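Side-chain contacts in uncharacterized protein (Bacteroides ovatus, PDB 4IRT), which is of unknown function but is a putative neuraminidase with a BNR-repeat-like beta-propeller fold: residues D172-N175 with K176-A179; P232-L235 with S236-E239; S17-T21 with V22-N26; W284-K288 with M289-R293. All coordinates share one frame; numbering follows the deposited sequence.

Interaction 3 comes first along the chain. It folds the 17-26 loop back on itself near the centre of the chain, before strand 28-31. Interaction 1 follows and closes a turn within the connection between strands 162-167 and 178-185, which belong to successive four-stranded blades of the propeller. Interaction 2 closes a turn just ahead of strand 239-242, in the blade that strand 178-185 begins. Interaction 4 closes the hairpin of strands 278-285 and 290-294 in the next blade. The four are in series; none nests or crosses. Interactions 1 and 2 touch, with Asp172 N 2.8 Å from Ile233 O. Interactions 2 and 4 meet where Glu239 OE2 lies 2.8 Å from Trp290 NE1.

Interaction 1. Residues D172-N175 with K176-A179; sequences DGEN and KRNA
Glu174 and Arg177 lie side by side and point the same way, in the turn that carries the chain from one blade of the beta-propeller to the next. Their flat ends are not coplanar: the carboxylate and guanidinium planes are 53° apart. Glu174 OE2 stands at the guanidinium edge and forms a long salt bridge with Arg177 NH1, 3.5 Å away. A bound water closes the gap. It donates to Glu174 OE2 at 2.6 Å and accepts from Arg177 NH1 at 2.9 Å. Its other proton goes to Asp172 O. The Arg177 chain bends at chi3 (57°), and this turns the guanidinium back over the turn. Arg177 NH2 has a second acidic partner, Glu199, so two carboxylates share the group.

The backbone beneath is shaped by an Asx turn. Asp172 OD1 takes the N-H of Glu174 at 2.8 Å, met from above the carboxylate plane. Lys176 CB packs on Gly173 O. That oxygen is also gripped by two N-H groups: Gly173 O accepts from Lys176 N at 2.9 Å and from Arg177 N at 3.0 Å. Gly173 CA also makes a CA-H...O contact of 3.2 Å with Arg177 O.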
loop_
_atom_site.group_PDB
_atom_site.type_symbol
_atom_site.label_atom_id
_atom_site.label_comp_id
_atom_site.label_asym_id
_atom_site.label_seq_id
_atom_site.Cartn_x
_atom_site.Cartn_y
_atom_site.Cartn_z
ATOM N N ASP A 172 14.121 -6.143 -13.224
ATOM C CA ASP A 172 15.013 -7.275 -13.368
ATOM C C ASP A 172 16.076 -7.217 -12.281
ATOM O O ASP A 172 16.915 -6.323 -12.283
ATOM C CB ASP A 172 15.668 -7.234 -14.764
ATOM C CG ASP A 172 16.431 -8.499 -15.114
ATOM O OD1 ASP A 172 16.508 -9.456 -14.296
ATOM O OD2 ASP A 172 16.965 -8.529 -16.250
ATOM N N GLY A 173 16.018 -8.184 -11.374
ATOM C CA GLY A 173 17.023 -8.368 -10.330
ATOM C C GLY A 173 18.254 -9.110 -10.801
ATOM O O GLY A 173 19.180 -9.302 -10.022
ATOM N N GLU A 174 18.252 -9.546 -12.064
ATOM C CA GLU A 174 19.415 -10.126 -12.728
ATOM C C GLU A 174 20.038 -11.297 -11.970
ATOM O O GLU A 174 21.270 -11.466 -11.977
ATOM C CB GLU A 174 20.498 -9.064 -12.993
ATOM C CG GLU A 174 20.048 -7.890 -13.842
ATOM C CD GLU A 174 21.149 -6.879 -14.024
ATOM O OE1 GLU A 174 22.035 -7.121 -14.861
ATOM O OE2 GLU A 174 21.140 -5.860 -13.324
ATOM N N ASN A 175 19.185 -12.097 -11.352
ATOM C CA ASN A 175 19.613 -13.228 -10.505
ATOM C C ASN A 175 20.582 -12.862 -9.392
ATOM O O ASN A 175 21.322 -13.707 -8.933
ATOM C CB ASN A 175 20.200 -14.345 -11.371
ATOM C CG ASN A 175 19.224 -14.809 -12.448
ATOM O OD1 ASN A 175 18.081 -15.168 -12.153
ATOM N ND2 ASN A 175 19.655 -14.779 -13.697
ATOM N N LYS A 176 20.526 -11.608 -8.942
ATOM C CA LYS A 176 21.467 -11.049 -7.975
ATOM C C LYS A 176 20.744 -10.435 -6.785
ATOM O O LYS A 176 21.154 -10.605 -5.645
ATOM C CB LYS A 176 22.280 -9.908 -8.627
ATOM C CG LYS A 176 23.413 -10.373 -9.484
ATOM C CD LYS A 176 24.256 -9.214 -9.949
ATOM C CE LYS A 176 25.418 -9.728 -10.766
ATOM N NZ LYS A 176 25.863 -8.687 -11.729
ATOM N N ARG A 177 19.692 -9.668 -7.090
ATOM C CA ARG A 177 19.055 -8.792 -6.118
ATOM C C ARG A 177 17.538 -8.863 -6.236
ATOM O O ARG A 177 17.004 -9.309 -7.247
ATOM C CB ARG A 177 19.534 -7.338 -6.297
ATOM C CG ARG A 177 19.169 -6.689 -7.648
ATOM C CD ARG A 177 19.775 -5.304 -7.801
ATOM N NE ARG A 177 21.232 -5.294 -7.654
ATOM C CZ ARG A 177 22.105 -5.600 -8.611
ATOM N NH1 ARG A 177 21.695 -5.887 -9.846
ATOM N NH2 ARG A 177 23.408 -5.605 -8.342
ATOM N N ASN A 178 16.868 -8.458 -5.174
ATOM C CA ASN A 178 15.441 -8.321 -5.155
ATOM C C ASN A 178 15.076 -6.833 -5.226
ATOM O O ASN A 178 15.919 -5.948 -5.008
ATOM C CB ASN A 178 14.851 -8.943 -3.874
ATOM C CG ASN A 178 14.929 -10.462 -3.848
ATOM O OD1 ASN A 178 15.626 -11.052 -3.032
ATOM N ND2 ASN A 178 14.224 -11.086 -4.736
ATOM N N ALA A 179 13.799 -6.586 -5.485
ATOM C CA ALA A 179 13.185 -5.260 -5.338
ATOM C C ALA A 179 11.958 -5.351 -4.442
ATOM O O ALA A 179 11.347 -6.426 -4.345
ATOM C CB ALA A 179 12.791 -4.730 -6.694
HETATM O O HOH W 1 19.373 -5.269 -11.554
#

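Interaction 2. Residues P232-L235 with S236-E239; sequences PIKL and SNAE
Asn237 OD1 accepts the backbone N-H of Lys234 at 2.7 Å. The bond is fairly straight, 161° at the hydrogen, and the donor lies in the plane of the side-chain carbonyl. The Asn237 side chain crosses that of Lys234 at about a right angle, and Asn237 OD1 also sits 3.5 Å from Lys234 CB. Asn237 chi1 is 62°, with CG between its own N and carbonyl carbon, and this turns the amide back to the start of the turn. Further out, the Lys234 chain bends at chi3 and chi4. Lys234 NZ thereby donates to Ser236 OG at 3.0 Å. On the apolar side, Ile233 CG2 meets Ala238 CB at 3.7 Å.

Lys234 O accepts from Ala238 N at 3.1 Å. Asn237 N makes a weak bond to Lys234 O at 3.3 Å. Residues 234-238 form a right-handed alpha-turn, closed by the Ala238 N to Lys234 O bond. It lies in the loop between strands 206-214 and 239-242, neighbours in one antiparallel propeller blade.

The next shell holds this turn on its blade. Ile233 and Ala238 both pack on Trp195 of strand 191-198, and Ala238 also touches Cys210. Leu235 O and Asn237 O are hydrogen-bonded to Tyr240 OH and Lys223 NZ, respectively.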
loop_
_atom_site.group_PDB
_atom_site.type_symbol
_atom_site.label_atom_id
_atom_site.label_comp_id
_atom_site.label_asym_id
_atom_site.label_seq_id
_atom_site.Cartn_x
_atom_site.Cartn_y
_atom_site.Cartn_z
ATOM N N PRO A 232 13.747 -5.034 -19.565
ATOM C CA PRO A 232 13.268 -4.704 -18.240
ATOM C C PRO A 232 14.163 -3.664 -17.566
ATOM O O PRO A 232 15.267 -3.342 -18.067
ATOM C CB PRO A 232 13.352 -6.046 -17.505
ATOM C CG PRO A 232 14.469 -6.770 -18.165
ATOM C CD PRO A 232 14.385 -6.370 -19.606
ATOM N N ILE A 233 13.702 -3.148 -16.433
ATOM C CA ILE A 233 14.462 -2.115 -15.746
ATOM C C ILE A 233 15.385 -2.775 -14.754
ATOM O O ILE A 233 14.923 -3.495 -13.863
ATOM C CB ILE A 233 13.553 -1.097 -15.029
ATOM C CG1 ILE A 233 12.476 -0.572 -16.000
ATOM C CG2 ILE A 233 14.403 0.052 -14.492
ATOM C CD1 ILE A 233 11.424 0.324 -15.343
ATOM N N LYS A 234 16.681 -2.487 -14.891
ATOM C CA LYS A 234 17.750 -3.053 -14.081
ATOM C C LYS A 234 18.436 -1.964 -13.251
ATOM O O LYS A 234 18.195 -0.769 -13.444
ATOM C CB LYS A 234 18.851 -3.617 -14.988
ATOM C CG LYS A 234 18.439 -4.630 -16.036
ATOM C CD LYS A 234 19.649 -5.062 -16.877
ATOM C CE LYS A 234 20.125 -3.968 -17.835
ATOM N NZ LYS A 234 21.616 -3.864 -17.945
ATOM N N LEU A 235 19.336 -2.393 -12.371
ATOM C CA LEU A 235 20.206 -1.484 -11.627
ATOM C C LEU A 235 20.787 -0.392 -12.515
ATOM O O LEU A 235 20.773 0.801 -12.168
ATOM C CB LEU A 235 21.358 -2.275 -10.988
ATOM C CG LEU A 235 22.171 -1.444 -10.003
ATOM C CD1 LEU A 235 21.595 -1.554 -8.599
ATOM C CD2 LEU A 235 23.623 -1.881 -10.003
ATOM N N SER A 236 21.284 -0.782 -13.683
ATOM C CA SER A 236 22.022 0.142 -14.512
ATOM C C SER A 236 21.185 1.224 -15.187
ATOM O O SER A 236 21.687 2.327 -15.329
ATOM C CB SER A 236 22.835 -0.608 -15.572
ATOM O OG SER A 236 21.966 -1.264 -16.467
ATOM N N ASN A 237 19.955 0.930 -15.606
ATOM C CA ASN A 237 19.158 1.898 -16.386
ATOM C C ASN A 237 18.023 2.550 -15.619
ATOM O O ASN A 237 17.357 3.460 -16.140
ATOM C CB ASN A 237 18.649 1.272 -17.720
ATOM C CG ASN A 237 17.725 0.081 -17.509
ATOM O OD1 ASN A 237 17.844 -0.641 -16.526
ATOM N ND2 ASN A 237 16.799 -0.125 -18.436
ATOM N N ALA A 238 17.802 2.105 -14.387
ATOM C CA ALA A 238 16.712 2.658 -13.585
ATOM C C ALA A 238 16.919 4.152 -13.359
ATOM O O ALA A 238 18.059 4.604 -13.241
ATOM C CB ALA A 238 16.637 1.950 -12.250
ATOM N N GLU A 239 15.809 4.882 -13.242
ATOM C CA GLU A 239 15.835 6.250 -12.813
ATOM C C GLU A 239 15.957 6.266 -11.290
ATOM O O GLU A 239 15.115 5.702 -10.599
ATOM C CB GLU A 239 14.580 7.024 -13.247
ATOM C CG GLU A 239 14.650 8.485 -12.789
ATOM C CD GLU A 239 13.493 9.365 -13.202
ATOM O OE1 GLU A 239 12.517 8.896 -13.856
ATOM O OE2 GLU A 239 13.589 10.575 -12.846
#

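Interaction 3. Residues S17-T21 with V22-N26; sequences SVNTT and VFRNN
Val18 O lies 3.7 Å from Arg24 CD, where the arginine chain runs back along the first part of the loop. Val18 belongs to a type I beta turn from Ser17 to Thr20. Asn19 comes next and supplies the main polar contact. Asn19 O accepts from Arg24 NH1 at 2.8 Å. The bond is nearly straight, 171° at the hydrogen, and the oxygen sits at the edge of the guanidinium in its plane. The bend of Arg24 at chi3 (56°) brings NH1 to that oxygen. Asn19 OD1 accepts from Tyr40 N, and Thr20 OG1 is hydrogen-bonded to Thr387 OG1.

Thr21 begins a second type I turn, ending at Arg24. The N-H of Arg24 makes a weak bond to Thr21 O at 3.5 Å. Thr21 OG1 accepts from Phe23 N at 3.3 Å, an ST turn. Thr21 OG1 also sits 3.2 Å above the Phe23 ring plane, over its centre. Thr21 CB adds a CH-pi contact, 3.8 Å from the centroid of the Phe23 ring.

The loop lies deep in the propeller. Ile76 O and Ser38 O accept from Arg24 NE and NH2. Together with Asn19 O they give the buried guanidinium three carbonyl partners, which should fix its rotation and tie the loop to two strands.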
loop_
_atom_site.group_PDB
_atom_site.type_symbol
_atom_site.label_atom_id
_atom_site.label_comp_id
_atom_site.label_asym_id
_atom_site.label_seq_id
_atom_site.Cartn_x
_atom_site.Cartn_y
_atom_site.Cartn_z
ATOM N N SER A 17 -0.411 -8.213 13.014
ATOM C CA SER A 17 -0.746 -7.000 12.252
ATOM C C SER A 17 -1.321 -7.280 10.861
ATOM O O SER A 17 -1.364 -6.389 10.038
ATOM C CB SER A 17 0.507 -6.122 12.086
ATOM O OG SER A 17 1.577 -6.861 11.524
ATOM N N VAL A 18 -1.786 -8.507 10.614
ATOM C CA VAL A 18 -2.276 -8.900 9.300
ATOM C C VAL A 18 -3.354 -7.972 8.722
ATOM O O VAL A 18 -3.389 -7.712 7.496
ATOM C CB VAL A 18 -2.693 -10.404 9.267
ATOM C CG1 VAL A 18 -3.987 -10.647 10.020
ATOM C CG2 VAL A 18 -2.786 -10.892 7.822
ATOM N N ASN A 19 -4.203 -7.418 9.587
ATOM C CA ASN A 19 -5.251 -6.518 9.105
ATOM C C ASN A 19 -4.766 -5.106 8.861
ATOM O O ASN A 19 -5.491 -4.322 8.254
ATOM C CB ASN A 19 -6.402 -6.445 10.105
ATOM C CG ASN A 19 -7.330 -7.636 10.050
ATOM O OD1 ASN A 19 -7.475 -8.316 9.031
ATOM N ND2 ASN A 19 -8.004 -7.872 11.153
ATOM N N THR A 20 -3.550 -4.778 9.327
ATOM C CA THR A 20 -3.093 -3.390 9.410
ATOM C C THR A 20 -1.640 -3.215 8.874
ATOM O O THR A 20 -0.766 -2.704 9.566
ATOM C CB THR A 20 -3.164 -2.902 10.873
ATOM O OG1 THR A 20 -2.348 -3.760 11.708
ATOM C CG2 THR A 20 -4.595 -2.914 11.391
ATOM N N THR A 21 -1.358 -3.685 7.663
ATOM C CA THR A 21 -0.063 -3.416 7.058
ATOM C C THR A 21 -0.220 -2.305 6.024
ATOM O O THR A 21 -1.324 -2.023 5.526
ATOM C CB THR A 21 0.575 -4.639 6.376
ATOM O OG1 THR A 21 0.001 -4.811 5.069
ATOM C CG2 THR A 21 0.424 -5.911 7.240
ATOM N N VAL A 22 0.897 -1.649 5.730
ATOM C CA VAL A 22 0.926 -0.515 4.814
ATOM C C VAL A 22 0.609 -0.969 3.386
ATOM O O VAL A 22 0.179 -0.154 2.567
ATOM C CB VAL A 22 2.309 0.198 4.890
ATOM C CG1 VAL A 22 3.384 -0.623 4.181
ATOM C CG2 VAL A 22 2.248 1.588 4.311
ATOM N N PHE A 23 0.753 -2.267 3.114
ATOM C CA PHE A 23 0.662 -2.790 1.766
ATOM C C PHE A 23 -0.683 -3.486 1.465
ATOM O O PHE A 23 -0.814 -4.185 0.476
ATOM C CB PHE A 23 1.859 -3.675 1.405
ATOM C CG PHE A 23 2.122 -4.796 2.363
ATOM C CD1 PHE A 23 1.471 -6.006 2.242
ATOM C CD2 PHE A 23 3.079 -4.651 3.367
ATOM C CE1 PHE A 23 1.713 -7.029 3.139
ATOM C CE2 PHE A 23 3.337 -5.676 4.258
ATOM C CZ PHE A 23 2.651 -6.864 4.148
ATOM N N ARG A 24 -1.684 -3.240 2.294
ATOM C CA ARG A 24 -3.048 -3.585 1.930
ATOM C C ARG A 24 -3.554 -2.598 0.880
ATOM O O ARG A 24 -3.735 -1.414 1.154
ATOM C CB ARG A 24 -3.922 -3.589 3.181
ATOM C CG ARG A 24 -3.491 -4.649 4.199
ATOM C CD ARG A 24 -4.594 -5.030 5.209
ATOM N NE ARG A 24 -5.798 -5.490 4.526
ATOM C CZ ARG A 24 -7.054 -5.424 4.974
ATOM N NH1 ARG A 24 -7.356 -5.045 6.229
ATOM N NH2 ARG A 24 -8.047 -5.821 4.175
ATOM N N ASN A 25 -3.760 -3.088 -0.333
ATOM C CA ASN A 25 -4.111 -2.249 -1.477
ATOM C C ASN A 25 -5.302 -2.876 -2.178
ATOM O O ASN A 25 -5.120 -3.562 -3.210
ATOM C CB ASN A 25 -2.897 -2.138 -2.433
ATOM C CG ASN A 25 -1.837 -1.159 -1.907
ATOM O OD1 ASN A 25 -2.076 0.039 -1.835
ATOM N ND2 ASN A 25 -0.709 -1.666 -1.514
ATOM N N ASN A 26 -6.531 -2.689 -1.665
ATOM C CA ASN A 26 -6.922 -1.841 -0.540
ATOM C C ASN A 26 -7.588 -2.624 0.591
ATOM O O ASN A 26 -8.114 -3.756 0.417
ATOM C CB ASN A 26 -7.970 -0.839 -1.018
ATOM C CG ASN A 26 -7.379 0.303 -1.794
ATOM O OD1 ASN A 26 -6.306 0.189 -2.410
ATOM N ND2 ASN A 26 -8.091 1.419 -1.795
#

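Interaction 4. Residues W284-K288 with M289-R293; sequences WNDGK and MWHQR
His291 CB sits over one face of the Trp284 indole, 3.4 Å from the centroid of the six-membered ring. In one of the two conformers of Arg293, its CG comes to the edge of the same indole, 3.6 Å from Trp284 CH2. The imidazole of His291 is tilted from the indole and displaced beyond its five-membered ring, with little stacking. Its own edge is used by Asp286. His291 NE2 donates to Asp286 OD2 at 2.7 Å, almost straight (169°). The histidine meets that oxygen from above the carboxylate plane. Asp286 chi1 (64°) places CG between its N and carbonyl carbon, with the carboxylate back over the second strand.

On the other face of the sheet, Asn285 lies over the indole of Trp290, whose NE1 is hydrogen-bonded to Glu239. Asn285 CB is 3.6 Å from the centroid of the Trp290 six-membered ring, and ND2 is over the pyrrole side.

The turn of this beta hairpin contains two successive Asx turns. Asn285 OD1 accepts from Gly287 N. Asp286 OD1 accepts from Lys288 N at 2.8 Å and also from Met289 N at 2.9 Å. Residue 289 is a selenomethionine.

Trp284 and His291 form an antiparallel hydrogen-bonded pair; Asn285 and Trp290 form the non-hydrogen-bonded pair beside it. Strand 290-294 is outermost in its four-stranded blade. Trp284 meets Tyr265 of strand 264-271 with nearly parallel rings, while Trp290 meets Tyr211 of strand 206-214, in the preceding blade, edge-to-face.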
loop_
_atom_site.group_PDB
_atom_site.type_symbol
_atom_site.label_atom_id
_atom_site.label_comp_id
_atom_site.label_asym_id
_atom_site.label_seq_id
_atom_site.Cartn_x
_atom_site.Cartn_y
_atom_site.Cartn_z
ATOM N N TRP A 284 9.796 13.514 -3.912
ATOM C CA TRP A 284 8.857 13.827 -4.977
ATOM C C TRP A 284 9.538 14.526 -6.138
ATOM O O TRP A 284 10.656 15.052 -5.993
ATOM C CB TRP A 284 7.707 14.696 -4.445
ATOM C CG TRP A 284 8.047 16.178 -4.254
ATOM C CD1 TRP A 284 7.722 17.220 -5.099
ATOM C CD2 TRP A 284 8.766 16.766 -3.159
ATOM N NE1 TRP A 284 8.209 18.407 -4.590
ATOM C CE2 TRP A 284 8.866 18.159 -3.421
ATOM C CE3 TRP A 284 9.371 16.254 -1.998
ATOM C CZ2 TRP A 284 9.494 19.028 -2.558
ATOM C CZ3 TRP A 284 9.983 17.132 -1.139
ATOM C CH2 TRP A 284 10.057 18.516 -1.442
ATOM N N ASN A 285 8.867 14.497 -7.282
ATOM C CA ASN A 285 9.381 15.085 -8.511
ATOM C C ASN A 285 8.392 16.128 -8.981
ATOM O O ASN A 285 7.198 15.858 -8.985
ATOM C CB ASN A 285 9.544 14.018 -9.587
ATOM C CG ASN A 285 10.199 14.558 -10.850
ATOM O OD1 ASN A 285 9.526 15.098 -11.729
ATOM N ND2 ASN A 285 11.522 14.444 -10.919
ATOM N N ASP A 286 8.891 17.314 -9.311
ATOM C CA ASP A 286 8.049 18.470 -9.668
ATOM C C ASP A 286 7.850 18.634 -11.186
ATOM O O ASP A 286 7.259 19.625 -11.664
ATOM C CB ASP A 286 8.601 19.755 -9.024
ATOM C CG ASP A 286 9.978 20.132 -9.525
ATOM O OD1 ASP A 286 10.406 19.606 -10.577
ATOM O OD2 ASP A 286 10.636 20.972 -8.861
ATOM N N GLY A 287 8.308 17.649 -11.926
ATOM C CA GLY A 287 8.290 17.646 -13.384
ATOM C C GLY A 287 9.709 17.795 -13.893
ATOM O O GLY A 287 10.026 17.342 -14.979
ATOM N N LYS A 288 10.573 18.426 -13.096
ATOM C CA LYS A 288 11.925 18.740 -13.552
ATOM C C LYS A 288 13.026 18.204 -12.664
ATOM O O LYS A 288 14.119 17.966 -13.140
ATOM C CB LYS A 288 12.086 20.266 -13.646
ATOM C CG LYS A 288 11.077 20.988 -14.536
ATOM C CD LYS A 288 11.019 20.438 -15.958
ATOM C CE LYS A 288 12.288 20.718 -16.758
ATOM N NZ LYS A 288 12.252 22.065 -17.401
HETATM N N MSE A 289 12.755 18.091 -11.362
HETATM C CA MSE A 289 13.768 17.678 -10.397
HETATM C C MSE A 289 13.147 16.883 -9.265
HETATM O O MSE A 289 11.990 17.135 -8.848
HETATM C CB MSE A 289 14.460 18.878 -9.732
HETATM C CG MSE A 289 15.314 19.764 -10.648
HETATM SE SE MSE A 289 17.102 18.992 -10.971
HETATM C CE MSE A 289 17.959 19.384 -9.237
ATOM N N TRP A 290 13.942 15.960 -8.729
ATOM C CA TRP A 290 13.609 15.239 -7.493
ATOM C C TRP A 290 14.044 16.048 -6.259
ATOM O O TRP A 290 15.045 16.769 -6.277
ATOM C CB TRP A 290 14.264 13.859 -7.454
ATOM C CG TRP A 290 13.667 12.867 -8.400
ATOM C CD1 TRP A 290 14.163 12.498 -9.632
ATOM C CD2 TRP A 290 12.477 12.109 -8.210
ATOM N NE1 TRP A 290 13.364 11.564 -10.196
ATOM C CE2 TRP A 290 12.315 11.302 -9.348
ATOM C CE3 TRP A 290 11.537 12.027 -7.182
ATOM C CZ2 TRP A 290 11.246 10.443 -9.494
ATOM C CZ3 TRP A 290 10.505 11.168 -7.322
ATOM C CH2 TRP A 290 10.360 10.379 -8.457
ATOM N N HIS A 291 13.238 15.956 -5.208
ATOM C CA HIS A 291 13.463 16.644 -3.946
ATOM C C HIS A 291 13.227 15.664 -2.816
ATOM O O HIS A 291 12.580 14.650 -3.005
ATOM C CB HIS A 291 12.458 17.803 -3.772
ATOM C CG HIS A 291 12.423 18.759 -4.922
ATOM N ND1 HIS A 291 13.315 19.804 -5.043
ATOM C CD2 HIS A 291 11.594 18.850 -5.987
ATOM C CE1 HIS A 291 13.048 20.488 -6.149
ATOM N NE2 HIS A 291 12.003 19.931 -6.736
ATOM N N GLN A 292 13.764 15.990 -1.643
ATOM C CA GLN A 292 13.543 15.224 -0.445
ATOM C C GLN A 292 13.305 16.173 0.719
ATOM O O GLN A 292 13.842 17.287 0.728
ATOM C CB GLN A 292 14.769 14.356 -0.117
ATOM C CG GLN A 292 16.055 15.170 0.104
ATOM C CD GLN A 292 17.248 14.332 0.572
ATOM O OE1 GLN A 292 17.136 13.517 1.481
ATOM N NE2 GLN A 292 18.417 14.603 -0.004
ATOM N N ARG A 293 12.476 15.754 1.671
ATOM C CA ARG A 293 12.377 16.461 2.937
ATOM C C ARG A 293 12.227 15.468 4.076
ATOM O O ARG A 293 11.647 14.370 3.912
ATOM C CB ARG A 293 11.210 17.458 2.929
ATOM C CG ARG A 293 11.308 18.581 1.892
ATOM C CD ARG A 293 12.241 19.703 2.307
ATOM N NE ARG A 293 12.136 20.836 1.389
ATOM C CZ ARG A 293 12.796 20.894 0.237
ATOM N NH1 ARG A 293 13.591 19.887 -0.098
ATOM N NH2 ARG A 293 12.675 21.947 -0.562
#